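Long-range contacts in CREG-like beta-barrel domain-containing protein (PDB 3DNH), which is of unknown function but has a CREG-like beta-barrel related to FMN-binding proteins, whether or not it binds a flavin itself: residues Val110-Ile116 with Leu146-Glu152; Pro54-Ala58 with Leu78-Asn82. All coordinates share one frame; numbering follows the deposited sequence.

Contact 1: Val110-Ile116 with Leu146-Glu152; sequences VGRADRI and LYRLRTE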
loop_
_atom_site.group_PDB
_atom_site.type_symbol
_atom_site.label_atom_id
_atom_site.label_comp_id
_atom_site.label_asym_id
_atom_site.label_seq_id
_atom_site.Cartn_x
_atom_site.Cartn_y
_atom_site.Cartn_z
ATOM N N VAL A 110 11.989 -2.861 8.792
ATOM C CA VAL A 110 11.575 -3.671 9.920
ATOM C C VAL A 110 12.179 -3.098 11.194
ATOM O O VAL A 110 13.356 -2.788 11.214
ATOM C CB VAL A 110 11.964 -5.143 9.694
ATOM C CG1 VAL A 110 11.623 -5.998 10.909
ATOM C CG2 VAL A 110 11.308 -5.663 8.414
ATOM N N GLY A 111 11.386 -2.962 12.258
ATOM C CA GLY A 111 11.938 -2.482 13.542
ATOM C C GLY A 111 10.916 -2.370 14.650
ATOM O O GLY A 111 10.016 -3.206 14.748
ATOM N N ARG A 112 11.066 -1.355 15.506
ATOM C CA ARG A 112 10.125 -1.143 16.623
ATOM C C ARG A 112 9.366 0.168 16.513
ATOM O O ARG A 112 9.892 1.160 16.020
ATOM C CB ARG A 112 10.813 -1.292 17.988
ATOM C CG ARG A 112 11.202 -2.732 18.294
ATOM C CD ARG A 112 12.113 -2.877 19.497
ATOM N NE ARG A 112 12.450 -4.295 19.625
ATOM C CZ ARG A 112 11.671 -5.222 20.188
ATOM N NH1 ARG A 112 12.070 -6.491 20.187
ATOM N NH2 ARG A 112 10.506 -4.897 20.755
ATOM N N ALA A 113 8.087 0.127 16.899
ATOM C CA ALA A 113 7.248 1.304 16.984
ATOM C C ALA A 113 7.456 1.918 18.355
ATOM O O ALA A 113 6.920 1.400 19.361
ATOM C CB ALA A 113 5.807 0.909 16.819
ATOM N N ASP A 114 8.220 3.009 18.397
ATOM C CA ASP A 114 8.486 3.739 19.607
ATOM C C ASP A 114 7.474 4.875 19.710
ATOM O O ASP A 114 7.380 5.736 18.832
ATOM C CB ASP A 114 9.892 4.351 19.569
ATOM C CG ASP A 114 10.999 3.339 19.795
ATOM O OD1 ASP A 114 10.799 2.374 20.558
ATOM O OD2 ASP A 114 12.104 3.507 19.221
ATOM N N ARG A 115 6.767 4.925 20.818
ATOM C CA ARG A 115 5.868 6.028 21.061
ATOM C C ARG A 115 6.622 7.363 21.236
ATOM O O ARG A 115 7.575 7.469 22.021
ATOM C CB ARG A 115 5.017 5.684 22.273
ATOM C CG ARG A 115 3.723 6.404 22.282
ATOM C CD ARG A 115 2.600 5.645 21.598
ATOM N NE ARG A 115 1.416 6.201 22.222
ATOM C CZ ARG A 115 0.811 5.678 23.281
ATOM N NH1 ARG A 115 1.221 4.528 23.788
ATOM N NH2 ARG A 115 -0.227 6.297 23.812
ATOM N N ILE A 116 6.233 8.363 20.448
ATOM C CA ILE A 116 6.789 9.692 20.585
ATOM C C ILE A 116 6.289 10.317 21.909
ATOM O O ILE A 116 5.079 10.361 22.144
ATOM C CB ILE A 116 6.435 10.556 19.357
ATOM C CG1 ILE A 116 7.194 10.035 18.109
ATOM C CG2 ILE A 116 6.758 12.037 19.602
ATOM C CD1 ILE A 116 6.909 10.789 16.833
ATOM N N LEU A 146 0.982 8.718 18.545
ATOM C CA LEU A 146 2.057 9.119 17.653
ATOM C C LEU A 146 3.277 8.202 17.855
ATOM O O LEU A 146 3.718 8.002 18.980
ATOM C CB LEU A 146 2.414 10.530 18.036
ATOM C CG LEU A 146 2.906 11.541 17.029
ATOM C CD1 LEU A 146 2.739 11.089 15.584
ATOM C CD2 LEU A 146 2.128 12.829 17.348
ATOM N N TYR A 147 3.834 7.670 16.771
ATOM C CA TYR A 147 4.935 6.678 16.879
ATOM C C TYR A 147 6.047 7.000 15.910
ATOM O O TYR A 147 5.767 7.455 14.845
ATOM C CB TYR A 147 4.438 5.317 16.449
ATOM C CG TYR A 147 3.197 4.821 17.125
ATOM C CD1 TYR A 147 3.272 3.904 18.179
ATOM C CD2 TYR A 147 1.941 5.193 16.647
ATOM C CE1 TYR A 147 2.107 3.401 18.779
ATOM C CE2 TYR A 147 0.818 4.736 17.227
ATOM C CZ TYR A 147 0.894 3.834 18.289
ATOM O OH TYR A 147 -0.265 3.387 18.818
ATOM N N ARG A 148 7.307 6.714 16.244
ATOM C CA ARG A 148 8.312 6.696 15.177
ATOM C C ARG A 148 8.907 5.302 15.022
ATOM O O ARG A 148 8.944 4.493 15.978
ATOM C CB ARG A 148 9.379 7.826 15.318
ATOM C CG ARG A 148 10.122 7.786 16.600
ATOM C CD ARG A 148 11.338 8.737 16.634
ATOM N NE ARG A 148 10.978 10.141 16.685
ATOM C CZ ARG A 148 10.799 10.848 17.807
ATOM N NH1 ARG A 148 10.918 10.297 19.014
ATOM N NH2 ARG A 148 10.468 12.122 17.723
ATOM N N LEU A 149 9.307 5.009 13.795
ATOM C CA LEU A 149 9.904 3.735 13.483
ATOM C C LEU A 149 11.347 3.765 13.951
ATOM O O LEU A 149 12.107 4.667 13.573
ATOM C CB LEU A 149 9.815 3.440 11.972
ATOM C CG LEU A 149 10.533 2.158 11.534
ATOM C CD1 LEU A 149 9.976 0.910 12.198
ATOM C CD2 LEU A 149 10.478 2.046 10.014
ATOM N N ARG A 150 11.706 2.795 14.790
ATOM C CA ARG A 150 13.099 2.515 15.059
ATOM C C ARG A 150 13.523 1.423 14.086
ATOM O O ARG A 150 13.189 0.267 14.288
ATOM C CB ARG A 150 13.273 2.008 16.487
ATOM C CG ARG A 150 14.699 2.096 16.962
ATOM C CD ARG A 150 14.979 1.352 18.258
ATOM N NE ARG A 150 13.855 1.285 19.195
ATOM C CZ ARG A 150 13.783 0.422 20.208
ATOM N NH1 ARG A 150 14.761 -0.436 20.415
ATOM N NH2 ARG A 150 12.736 0.407 21.025
ATOM N N THR A 151 14.242 1.785 13.030
ATOM C CA THR A 151 14.535 0.834 11.943
ATOM C C THR A 151 15.658 -0.097 12.385
ATOM O O THR A 151 16.716 0.378 12.850
ATOM C CB THR A 151 14.936 1.570 10.646
ATOM O OG1 THR A 151 13.799 2.305 10.149
ATOM C CG2 THR A 151 15.377 0.580 9.567
ATOM N N GLU A 152 15.439 -1.412 12.234
ATOM C CA GLU A 152 16.445 -2.390 12.580
ATOM C C GLU A 152 16.912 -3.199 11.373
ATOM O O GLU A 152 17.958 -3.835 11.417
ATOM C CB GLU A 152 15.935 -3.334 13.687
ATOM C CG GLU A 152 15.555 -2.615 14.947
ATOM C CD GLU A 152 15.073 -3.542 16.014
ATOM O OE1 GLU A 152 13.905 -3.960 15.978
ATOM O OE2 GLU A 152 15.864 -3.839 16.915
HETATM O O HOH W 1 14.743 -4.952 19.239
#
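The guanidinium of Arg150 has Arg112 on one face and Asp114 at its edge: Arg112 CD sits 3.7 Å from Arg150 NH2, displaced toward the rim of the group, while the Asp114 carboxylate lies nearly coplanar with it, the planes 15° apart. The grip is side-on and two-pronged. Arg150 NH2 reaches Asp114 OD1 at 2.8 Å and Arg150 NE reaches Asp114 OD2 at the same length, each carboxylate oxygen accepting with its syn lone pair, which fixes the rotation of the carboxylate. Arg148 offers a guanidinium face to Ile116, whose CG1 rests over its centre, 3.7 Å from Arg148 CZ; a bend at chi3 (71°) turns the Arg148 guanidinium so that one face meets Ile116 CG1, and NH2 of Arg148 makes salt bridges to Glu64 and Glu120. These side chains stand on neighbouring antiparallel strands of the six-stranded barrel, where the backbones of Arg112 with Arg150 and of Asp114 with Arg148 form hydrogen-bonded pairs. On the other face of the sheet, Arg115 CD lies 3.6 Å from Tyr147 CE1, and Ala113 CB touches the same ring. Towards the far end Arg112 NE makes a long salt bridge with Glu152 OE1 (3.9 Å); Tyr53 of the second subunit hydrogen-bonds to Glu152 OE1.

Contact 2: Pro54-Ala58 with Leu78-Asn82; sequences PYTTA and LHARN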
loop_
_atom_site.group_PDB
_atom_site.type_symbol
_atom_site.label_atom_id
_atom_site.label_comp_id
_atom_site.label_asym_id
_atom_site.label_seq_id
_atom_site.Cartn_x
_atom_site.Cartn_y
_atom_site.Cartn_z
ATOM N N PRO A 54 0.147 -12.055 11.680
ATOM C CA PRO A 54 0.400 -10.636 11.456
ATOM C C PRO A 54 -0.928 -9.923 11.242
ATOM O O PRO A 54 -1.959 -10.587 10.980
ATOM C CB PRO A 54 1.271 -10.604 10.179
ATOM C CG PRO A 54 1.017 -11.914 9.488
ATOM C CD PRO A 54 0.485 -12.900 10.501
ATOM N N TYR A 55 -0.911 -8.599 11.364
ATOM C CA TYR A 55 -2.104 -7.817 11.127
ATOM C C TYR A 55 -1.652 -6.557 10.405
ATOM O O TYR A 55 -0.753 -5.874 10.864
ATOM C CB TYR A 55 -2.841 -7.475 12.461
ATOM C CG TYR A 55 -4.016 -6.552 12.239
ATOM C CD1 TYR A 55 -5.277 -7.062 11.918
ATOM C CD2 TYR A 55 -3.861 -5.151 12.297
ATOM C CE1 TYR A 55 -6.359 -6.220 11.695
ATOM C CE2 TYR A 55 -4.946 -4.299 12.072
ATOM C CZ TYR A 55 -6.176 -4.834 11.767
ATOM O OH TYR A 55 -7.233 -3.992 11.521
ATOM N N THR A 56 -2.277 -6.258 9.265
ATOM C CA THR A 56 -1.858 -5.154 8.424
ATOM C C THR A 56 -2.860 -4.014 8.385
ATOM O O THR A 56 -4.083 -4.218 8.558
ATOM C CB THR A 56 -1.570 -5.613 6.982
ATOM O OG1 THR A 56 -2.690 -6.357 6.487
ATOM C CG2 THR A 56 -0.354 -6.467 6.934
ATOM N N THR A 57 -2.344 -2.810 8.133
ATOM C CA THR A 57 -3.185 -1.656 7.753
ATOM C C THR A 57 -2.440 -0.784 6.746
ATOM O O THR A 57 -1.307 -1.108 6.378
ATOM C CB THR A 57 -3.721 -0.833 9.013
ATOM O OG1 THR A 57 -4.726 0.097 8.580
ATOM C CG2 THR A 57 -2.603 -0.078 9.750
ATOM N N ALA A 58 -3.089 0.278 6.273
ATOM C CA ALA A 58 -2.449 1.339 5.508
ATOM C C ALA A 58 -2.436 2.629 6.330
ATOM O O ALA A 58 -3.428 2.964 6.987
ATOM C CB ALA A 58 -3.157 1.572 4.163
ATOM N N LEU A 78 -7.134 -1.803 16.226
ATOM C CA LEU A 78 -6.423 -3.055 16.378
ATOM C C LEU A 78 -4.902 -2.901 16.288
ATOM O O LEU A 78 -4.187 -3.457 17.113
ATOM C CB LEU A 78 -6.911 -4.037 15.321
ATOM C CG LEU A 78 -7.992 -5.088 15.627
ATOM C CD1 LEU A 78 -8.424 -5.175 17.093
ATOM C CD2 LEU A 78 -9.199 -4.973 14.698
ATOM N N HIS A 79 -4.395 -2.165 15.292
ATOM C CA HIS A 79 -2.938 -2.042 15.189
ATOM C C HIS A 79 -2.358 -1.281 16.390
ATOM O O HIS A 79 -1.354 -1.696 16.935
ATOM C CB HIS A 79 -2.465 -1.454 13.850
ATOM C CG HIS A 79 -3.188 -0.210 13.442
ATOM N ND1 HIS A 79 -4.540 -0.187 13.164
ATOM C CD2 HIS A 79 -2.738 1.048 13.223
ATOM C CE1 HIS A 79 -4.896 1.037 12.812
ATOM N NE2 HIS A 79 -3.821 1.809 12.842
ATOM N N ALA A 80 -2.996 -0.182 16.806
ATOM C CA ALA A 80 -2.600 0.526 18.043
ATOM C C ALA A 80 -2.497 -0.438 19.216
ATOM O O ALA A 80 -1.458 -0.466 19.905
ATOM C CB ALA A 80 -3.560 1.653 18.376
ATOM N N ARG A 81 -3.572 -1.223 19.435
ATOM C CA ARG A 81 -3.610 -2.255 20.452
ATOM C C ARG A 81 -2.426 -3.197 20.297
ATOM O O ARG A 81 -1.721 -3.470 21.286
ATOM C CB ARG A 81 -4.925 -3.063 20.378
ATOM C CG ARG A 81 -5.290 -3.964 21.621
ATOM C CD ARG A 81 -4.663 -5.383 21.597
ATOM N NE ARG A 81 -4.769 -6.007 20.262
ATOM C CZ ARG A 81 -5.846 -6.624 19.801
ATOM N NH1 ARG A 81 -6.937 -6.740 20.567
ATOM N NH2 ARG A 81 -5.837 -7.138 18.577
ATOM N N ASN A 82 -2.235 -3.722 19.082
ATOM C CA ASN A 82 -1.184 -4.726 18.845
ATOM C C ASN A 82 0.167 -4.167 19.254
ATOM O O ASN A 82 0.922 -4.819 19.999
ATOM C CB ASN A 82 -1.157 -5.208 17.385
ATOM C CG ASN A 82 -2.359 -6.056 17.021
ATOM O OD1 ASN A 82 -3.064 -6.534 17.897
ATOM N ND2 ASN A 82 -2.620 -6.222 15.714
HETATM O O HOH W 2 -6.916 -1.424 12.019
#
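Helix 78-85 packs against the first half of barrel strand 54-63 here, the short segments 9.2 Å apart at their axes, and the touching residues are all buried. Tyr55 and Thr57, alternate residues of the strand, both point at the helix. Thr57 CG2 stands squarely over the His79 imidazole, 3.6 Å from the ring centroid and only 9° off its normal, a CH-pi contact over the face. With CG between the backbone N and the carbonyl carbon (chi1 49°), the His79 ring is carried toward the strand. Leu78 comes obliquely onto the Tyr55 ring: Leu78 CB lies within 3.7 Å of Tyr55 CZ in an off-centre CH-pi contact, the two side chains crossing at about a right angle. At the CB end of the same tyrosine, Asn82 ND2 approaches Tyr55 CB at 3.5 Å, with the amide plane almost perpendicular to the ring. The other end of that amide is engaged within the helix, where Arg81 NE and NH2 both donate to Asn82 OD1 from one face of its plane, which should hold the amide's rotation. Gln155 of the second subunit packs on Tyr55, at the dimer interface. A water in the plane of the tyrosine ring joins Tyr55 OH (2.6 Å) to His79 ND1 (2.9 Å), linking phenol and imidazole in a helix-on-strand packing on a barrel, consistent with the FMN-binding split-barrel family.

Overall arrangement
Contact 2 comes first along the chain and closes before contact 1 opens; their centres lie about 14 Å apart. Both draw on the same closed six-stranded antiparallel barrel. Contact 1 pairs the adjacent strands 106-115 and 144-157, whereas contact 2 sets helix 78-85 against strand 54-63, which is separated from 144-157 by strand 69-74. That helix also joins the two sites directly: Ala80 CB packs 3.7 Å from Tyr147 OH, and Met83 touches Ala113 and Tyr147. One helix thus covers parts of both strand sets. Both contacts reach the second subunit, so this side of the barrel takes part in the dimer interface, consistent with the dimers common among split-barrel flavoproteins.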